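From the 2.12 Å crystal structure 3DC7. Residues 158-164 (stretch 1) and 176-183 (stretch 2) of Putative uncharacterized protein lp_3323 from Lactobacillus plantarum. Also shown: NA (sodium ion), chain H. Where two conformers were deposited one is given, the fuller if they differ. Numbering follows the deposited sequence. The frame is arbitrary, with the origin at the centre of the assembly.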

ATOM      1  N   ARG A 158      10.295  18.848   4.245  1.00 27.09           N
ATOM      2  CA  ARG A 158       9.167  18.398   5.047  0.50 26.52           C
ATOM      3  C   ARG A 158       9.437  16.967   5.511  1.00 26.08           C
ATOM      4  O   ARG A 158      10.207  16.253   4.885  1.00 25.24           O
ATOM      5  N   GLN A 159       8.800  16.557   6.607  1.00 25.47           N
ATOM      6  CA  GLN A 159       8.944  15.182   7.106  1.00 24.84           C
ATOM      7  C   GLN A 159       8.611  14.162   6.008  1.00 24.69           C
ATOM      8  O   GLN A 159       9.318  13.165   5.854  1.00 23.96           O
ATOM      9  N   SER A 160       7.556  14.444   5.237  1.00 24.98           N
ATOM     10  CA  SER A 160       7.110  13.579   4.138  1.00 25.73           C
ATOM     11  C   SER A 160       8.120  13.418   2.996  1.00 25.60           C
ATOM     12  O   SER A 160       7.985  12.506   2.181  1.00 26.01           O
ATOM     13  N   ASP A 161       9.124  14.295   2.923  1.00 25.72           N
ATOM     14  CA  ASP A 161      10.228  14.097   1.953  1.00 25.22           C
ATOM     15  C   ASP A 161      11.152  12.960   2.384  1.00 24.39           C
ATOM     16  O   ASP A 161      11.636  12.194   1.551  1.00 24.04           O
ATOM     17  N   TYR A 162      11.374  12.849   3.698  1.00 23.50           N
ATOM     18  CA  TYR A 162      12.159  11.749   4.273  1.00 22.28           C
ATOM     19  C   TYR A 162      11.375  10.446   4.249  1.00 22.12           C
ATOM     20  O   TYR A 162      11.887   9.395   3.886  1.00 22.29           O
ATOM     21  N   GLU A 163      10.121  10.534   4.638  1.00 22.53           N
ATOM     22  CA  GLU A 163       9.171   9.434   4.529  1.00 23.49           C
ATOM     23  C   GLU A 163       9.114   8.844   3.099  1.00 22.79           C
ATOM     24  O   GLU A 163       9.121   7.632   2.939  1.00 22.91           O
ATOM     25  N   ALA A 164       9.113   9.693   2.072  1.00 22.26           N
ATOM     26  CA  ALA A 164       9.148   9.230   0.676  1.00 22.26           C
ATOM     27  C   ALA A 164      10.474   8.567   0.284  1.00 22.23           C
ATOM     28  O   ALA A 164      10.484   7.586  -0.473  1.00 22.50           O
ATOM     29  N   PRO A 176       9.876  -4.685   3.124  1.00 23.41           N
ATOM     30  CA  PRO A 176       8.570  -4.120   3.476  1.00 23.34           C
ATOM     31  C   PRO A 176       8.686  -2.841   4.308  1.00 23.10           C
ATOM     32  O   PRO A 176       9.632  -2.671   5.093  1.00 23.38           O
ATOM     33  N   HIS A 177       7.749  -1.929   4.102  1.00 22.95           N
ATOM     34  CA  HIS A 177       7.808  -0.643   4.771  1.00 22.90           C
ATOM     35  C   HIS A 177       6.495  -0.388   5.471  1.00 22.37           C
ATOM     36  O   HIS A 177       5.471  -0.277   4.820  1.00 22.00           O
ATOM     37  N   LEU A 178       6.538  -0.315   6.798  1.00 22.40           N
ATOM     38  CA  LEU A 178       5.385   0.063   7.599  1.00 22.88           C
ATOM     39  C   LEU A 178       5.439   1.560   7.923  1.00 23.13           C
ATOM     40  O   LEU A 178       6.298   2.009   8.695  1.00 23.75           O
ATOM     41  N   SER A 179       4.522   2.326   7.343  1.00 23.07           N
ATOM     42  CA  SER A 179       4.519   3.769   7.533  1.00 23.24           C
ATOM     43  C   SER A 179       3.551   4.181   8.625  1.00 23.42           C
ATOM     44  O   SER A 179       2.345   4.287   8.368  1.00 22.50           O
ATOM     45  N   LEU A 180       4.059   4.403   9.844  1.00 23.58           N
ATOM     46  CA  LEU A 180       3.203   4.930  10.929  1.00 24.34           C
ATOM     47  C   LEU A 180       2.734   6.333  10.573  1.00 24.73           C
ATOM     48  O   LEU A 180       1.668   6.781  10.987  1.00 25.14           O
ATOM     49  N   TYR A 181       3.558   7.019   9.794  1.00 25.48           N
ATOM     50  CA  TYR A 181       3.216   8.310   9.220  1.00 26.49           C
ATOM     51  C   TYR A 181       1.827   8.279   8.539  1.00 26.82           C
ATOM     52  O   TYR A 181       0.958   9.077   8.896  1.00 26.02           O
ATOM     53  N   ARG A 182       1.633   7.345   7.598  1.00 27.74           N
ATOM     54  CA  ARG A 182       0.394   7.220   6.799  1.00 29.37           C
ATOM     55  C   ARG A 182      -0.782   6.526   7.482  1.00 29.65           C
ATOM     56  O   ARG A 182      -1.938   6.806   7.151  1.00 30.02           O
ATOM     57  N   ASP A 183      -0.492   5.580   8.375  1.00 29.64           N
ATOM     58  CA  ASP A 183      -1.493   4.593   8.786  1.00 30.17           C
ATOM     59  C   ASP A 183      -1.677   4.376  10.293  1.00 30.06           C
ATOM     60  O   ASP A 183      -2.512   3.558  10.681  1.00 30.69           O
TER

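The contact between the two stretches turns on one serine hydroxyl that serves two masters. Ser-179, at the N-cap position of the helix that begins at Leu-180, accepts a capping bond from the backbone, Arg-182 N to Ser-179 OG at 3.0 Å, and donates in turn to the other stretch, Ser-179 OG to Glu-163 OE2 at 2.6 Å. This short bond is the one direct hydrogen bond between the stretches, and it ties the start of one helix to a carboxylate carried by the other.

Glu-163 can make this bond because its CA-to-CB bond points toward stretch 2 and its side chain, t at chi1 and p at chi2, brings the carboxylate to the serine, which is itself t. The same oxygen lies at the edge of the His-177 ring, near its plane, with Glu-163 OE2 3.2 Å from His-177 CE1; His-177, whose CA-to-CB bond also points toward stretch 1 (chi1 t), thus offers a polarized C-H edge to the acid. His-177 NE2 and Glu-163 OE1 are both hydrogen-bonded elsewhere in the structure. Glu-163 OE1 also packs 3.7 Å from Tyr-181 CB, so the carboxylate lies against both the strand and the first turn of the helix.

Tyr-181 provides the other large part of the interface. Its CA-to-CB bond points toward stretch 1 with chi1 t, and its ring extends along the helix past Glu-163 to Gln-159 and Ser-160. Gln-159, extended with chi1 and chi2 both t, meets the ring at its edge, Gln-159 CD lying 3.7 Å from Tyr-181 CE2. Farther out, Ser-160 CB comes within 3.6 Å of Tyr-181 OH. Ser-160, with chi1 p, is directed sideways, and its closest approach to the tyrosine is through CB.

Water 1 completes this end of the contact. It accepts from Ser-160 N at 3.1 Å and its O atom lies 2.5 Å from Tyr-181 OH in a second hydrogen bond, so it links the backbone in the first turn of one helix to the phenol of the other stretch.

The remaining polar side chains act within their own stretch or beyond it. Arg-158 N donates to Asp-161 OD2 at 3.0 Å, while a salt bridge joins Arg-158 NH2 to Asp-161 OD1 at 2.8 Å, neither touching stretch 2. Arg-182, sideways and exposed, only grazes the interface. Asp-183 instead binds the sodium ion, with Asp-183 OD1 2.3 Å from NA. Water 2 is also a ligand of the ion, and separately it donates a weak hydrogen bond to Asp-183 OD2.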

ATOM      1  CB  ARG A 158       7.880  18.460   4.214  0.50 26.94           C
ATOM      2  CG  ARG A 158       7.703  19.777   3.432  0.50 27.24           C
ATOM      3  CD  ARG A 158       6.722  19.650   2.256  0.50 27.38           C
ATOM      4  NE  ARG A 158       7.144  18.617   1.313  0.50 27.75           N
ATOM      5  CZ  ARG A 158       6.867  18.605   0.012  0.50 27.87           C
ATOM      6  NH1 ARG A 158       6.166  19.585  -0.545  0.50 26.63           N
ATOM      7  NH2 ARG A 158       7.307  17.606  -0.741  0.50 28.14           N
ATOM      8  CB  GLN A 159       8.088  14.957   8.367  1.00 24.10           C
ATOM      9  CG  GLN A 159       8.366  13.633   9.088  1.00 23.18           C
ATOM     10  CD  GLN A 159       7.517  13.443  10.349  1.00 23.26           C
ATOM     11  OE1 GLN A 159       6.862  14.380  10.831  1.00 21.67           O
ATOM     12  NE2 GLN A 159       7.516  12.219  10.882  1.00 22.61           N
ATOM     13  CB  SER A 160       5.771  14.058   3.581  1.00 26.00           C
ATOM     14  OG  SER A 160       5.913  15.325   2.954  1.00 28.85           O
ATOM     15  CB  ASP A 161      11.022  15.377   1.758  1.00 25.64           C
ATOM     16  CG  ASP A 161      10.225  16.447   1.058  1.00 27.72           C
ATOM     17  OD1 ASP A 161       9.515  16.106   0.089  1.00 30.52           O
ATOM     18  OD2 ASP A 161      10.294  17.627   1.470  1.00 29.47           O
ATOM     19  CB  TYR A 162      12.577  12.093   5.699  1.00 21.62           C
ATOM     20  CG  TYR A 162      13.572  13.230   5.775  1.00 21.15           C
ATOM     21  CD1 TYR A 162      13.170  14.552   5.589  1.00 20.25           C
ATOM     22  CD2 TYR A 162      14.914  12.985   6.035  1.00 19.80           C
ATOM     23  CE1 TYR A 162      14.081  15.589   5.656  1.00 19.89           C
ATOM     24  CE2 TYR A 162      15.830  14.024   6.104  1.00 20.02           C
ATOM     25  CZ  TYR A 162      15.402  15.317   5.916  1.00 19.00           C
ATOM     26  OH  TYR A 162      16.299  16.343   5.982  1.00 19.05           O
ATOM     27  CB  GLU A 163       7.804   9.921   5.031  1.00 24.12           C
ATOM     28  CG  GLU A 163       6.621   9.035   4.675  1.00 28.94           C
ATOM     29  CD  GLU A 163       6.644   7.714   5.424  1.00 32.72           C
ATOM     30  OE1 GLU A 163       7.358   7.629   6.451  1.00 34.60           O
ATOM     31  OE2 GLU A 163       5.956   6.769   4.975  1.00 33.76           O
ATOM     32  CB  ALA A 164       8.822  10.371  -0.284  1.00 22.27           C
ATOM     33  CB  PRO A 176       7.909  -5.235   4.285  1.00 23.63           C
ATOM     34  CG  PRO A 176       8.539  -6.497   3.743  1.00 23.96           C
ATOM     35  CD  PRO A 176       9.984  -6.100   3.517  1.00 23.15           C
ATOM     36  CB  HIS A 177       8.132   0.486   3.772  1.00 23.14           C
ATOM     37  CG  HIS A 177       7.967   1.867   4.343  1.00 24.72           C
ATOM     38  ND1 HIS A 177       7.380   2.897   3.640  1.00 26.09           N
ATOM     39  CD2 HIS A 177       8.297   2.382   5.554  1.00 27.43           C
ATOM     40  CE1 HIS A 177       7.362   3.988   4.386  1.00 26.03           C
ATOM     41  NE2 HIS A 177       7.911   3.704   5.555  1.00 27.08           N
ATOM     42  CB  LEU A 178       5.347  -0.758   8.894  1.00 22.80           C
ATOM     43  CG  LEU A 178       4.358  -0.370  10.010  1.00 22.96           C
ATOM     44  CD1 LEU A 178       2.921  -0.269   9.519  1.00 23.43           C
ATOM     45  CD2 LEU A 178       4.442  -1.385  11.134  1.00 24.38           C
ATOM     46  CB  SER A 179       4.143   4.466   6.233  1.00 23.59           C
ATOM     47  OG  SER A 179       3.968   5.852   6.463  1.00 25.44           O
ATOM     48  CB  LEU A 180       3.934   4.958  12.265  1.00 24.38           C
ATOM     49  CG  LEU A 180       4.469   3.643  12.818  1.00 24.12           C
ATOM     50  CD1 LEU A 180       5.129   3.910  14.151  1.00 22.98           C
ATOM     51  CD2 LEU A 180       3.343   2.614  12.958  1.00 22.42           C
ATOM     52  CB  TYR A 181       4.315   8.763   8.243  1.00 26.16           C
ATOM     53  CG  TYR A 181       4.178  10.192   7.790  1.00 27.60           C
ATOM     54  CD1 TYR A 181       3.388  10.523   6.682  1.00 28.09           C
ATOM     55  CD2 TYR A 181       4.827  11.224   8.469  1.00 27.06           C
ATOM     56  CE1 TYR A 181       3.250  11.852   6.269  1.00 29.52           C
ATOM     57  CE2 TYR A 181       4.703  12.539   8.060  1.00 28.92           C
ATOM     58  CZ  TYR A 181       3.910  12.851   6.961  1.00 28.96           C
ATOM     59  OH  TYR A 181       3.783  14.162   6.551  1.00 29.32           O
ATOM     60  CB  ARG A 182       0.637   6.411   5.514  1.00 29.97           C
ATOM     61  CG  ARG A 182       1.588   7.010   4.527  1.00 33.58           C
ATOM     62  CD  ARG A 182       1.209   6.606   3.102  1.00 38.99           C
ATOM     63  NE  ARG A 182       1.854   7.500   2.140  1.00 42.09           N
ATOM     64  CZ  ARG A 182       1.345   7.852   0.961  1.00 44.85           C
ATOM     65  NH1 ARG A 182       0.156   7.399   0.572  1.00 44.34           N
ATOM     66  NH2 ARG A 182       2.028   8.679   0.170  1.00 45.81           N
ATOM     67  CB  ASP A 183      -1.194   3.231   8.141  1.00 30.70           C
ATOM     68  CG  ASP A 183      -1.541   3.172   6.649  1.00 32.92           C
ATOM     69  OD1 ASP A 183      -2.669   3.570   6.224  1.00 33.27           O
ATOM     70  OD2 ASP A 183      -0.663   2.680   5.898  1.00 36.03           O
TER
HETATM   71 NA    NA H 233      -4.059   3.876   4.438  1.00 29.64          NA
HETATM   72  O   HOH W   1       5.131  16.198   6.054  1.00 20.62           O
HETATM   73  O   HOH W   2      -2.539   2.285   3.961  1.00 31.64           O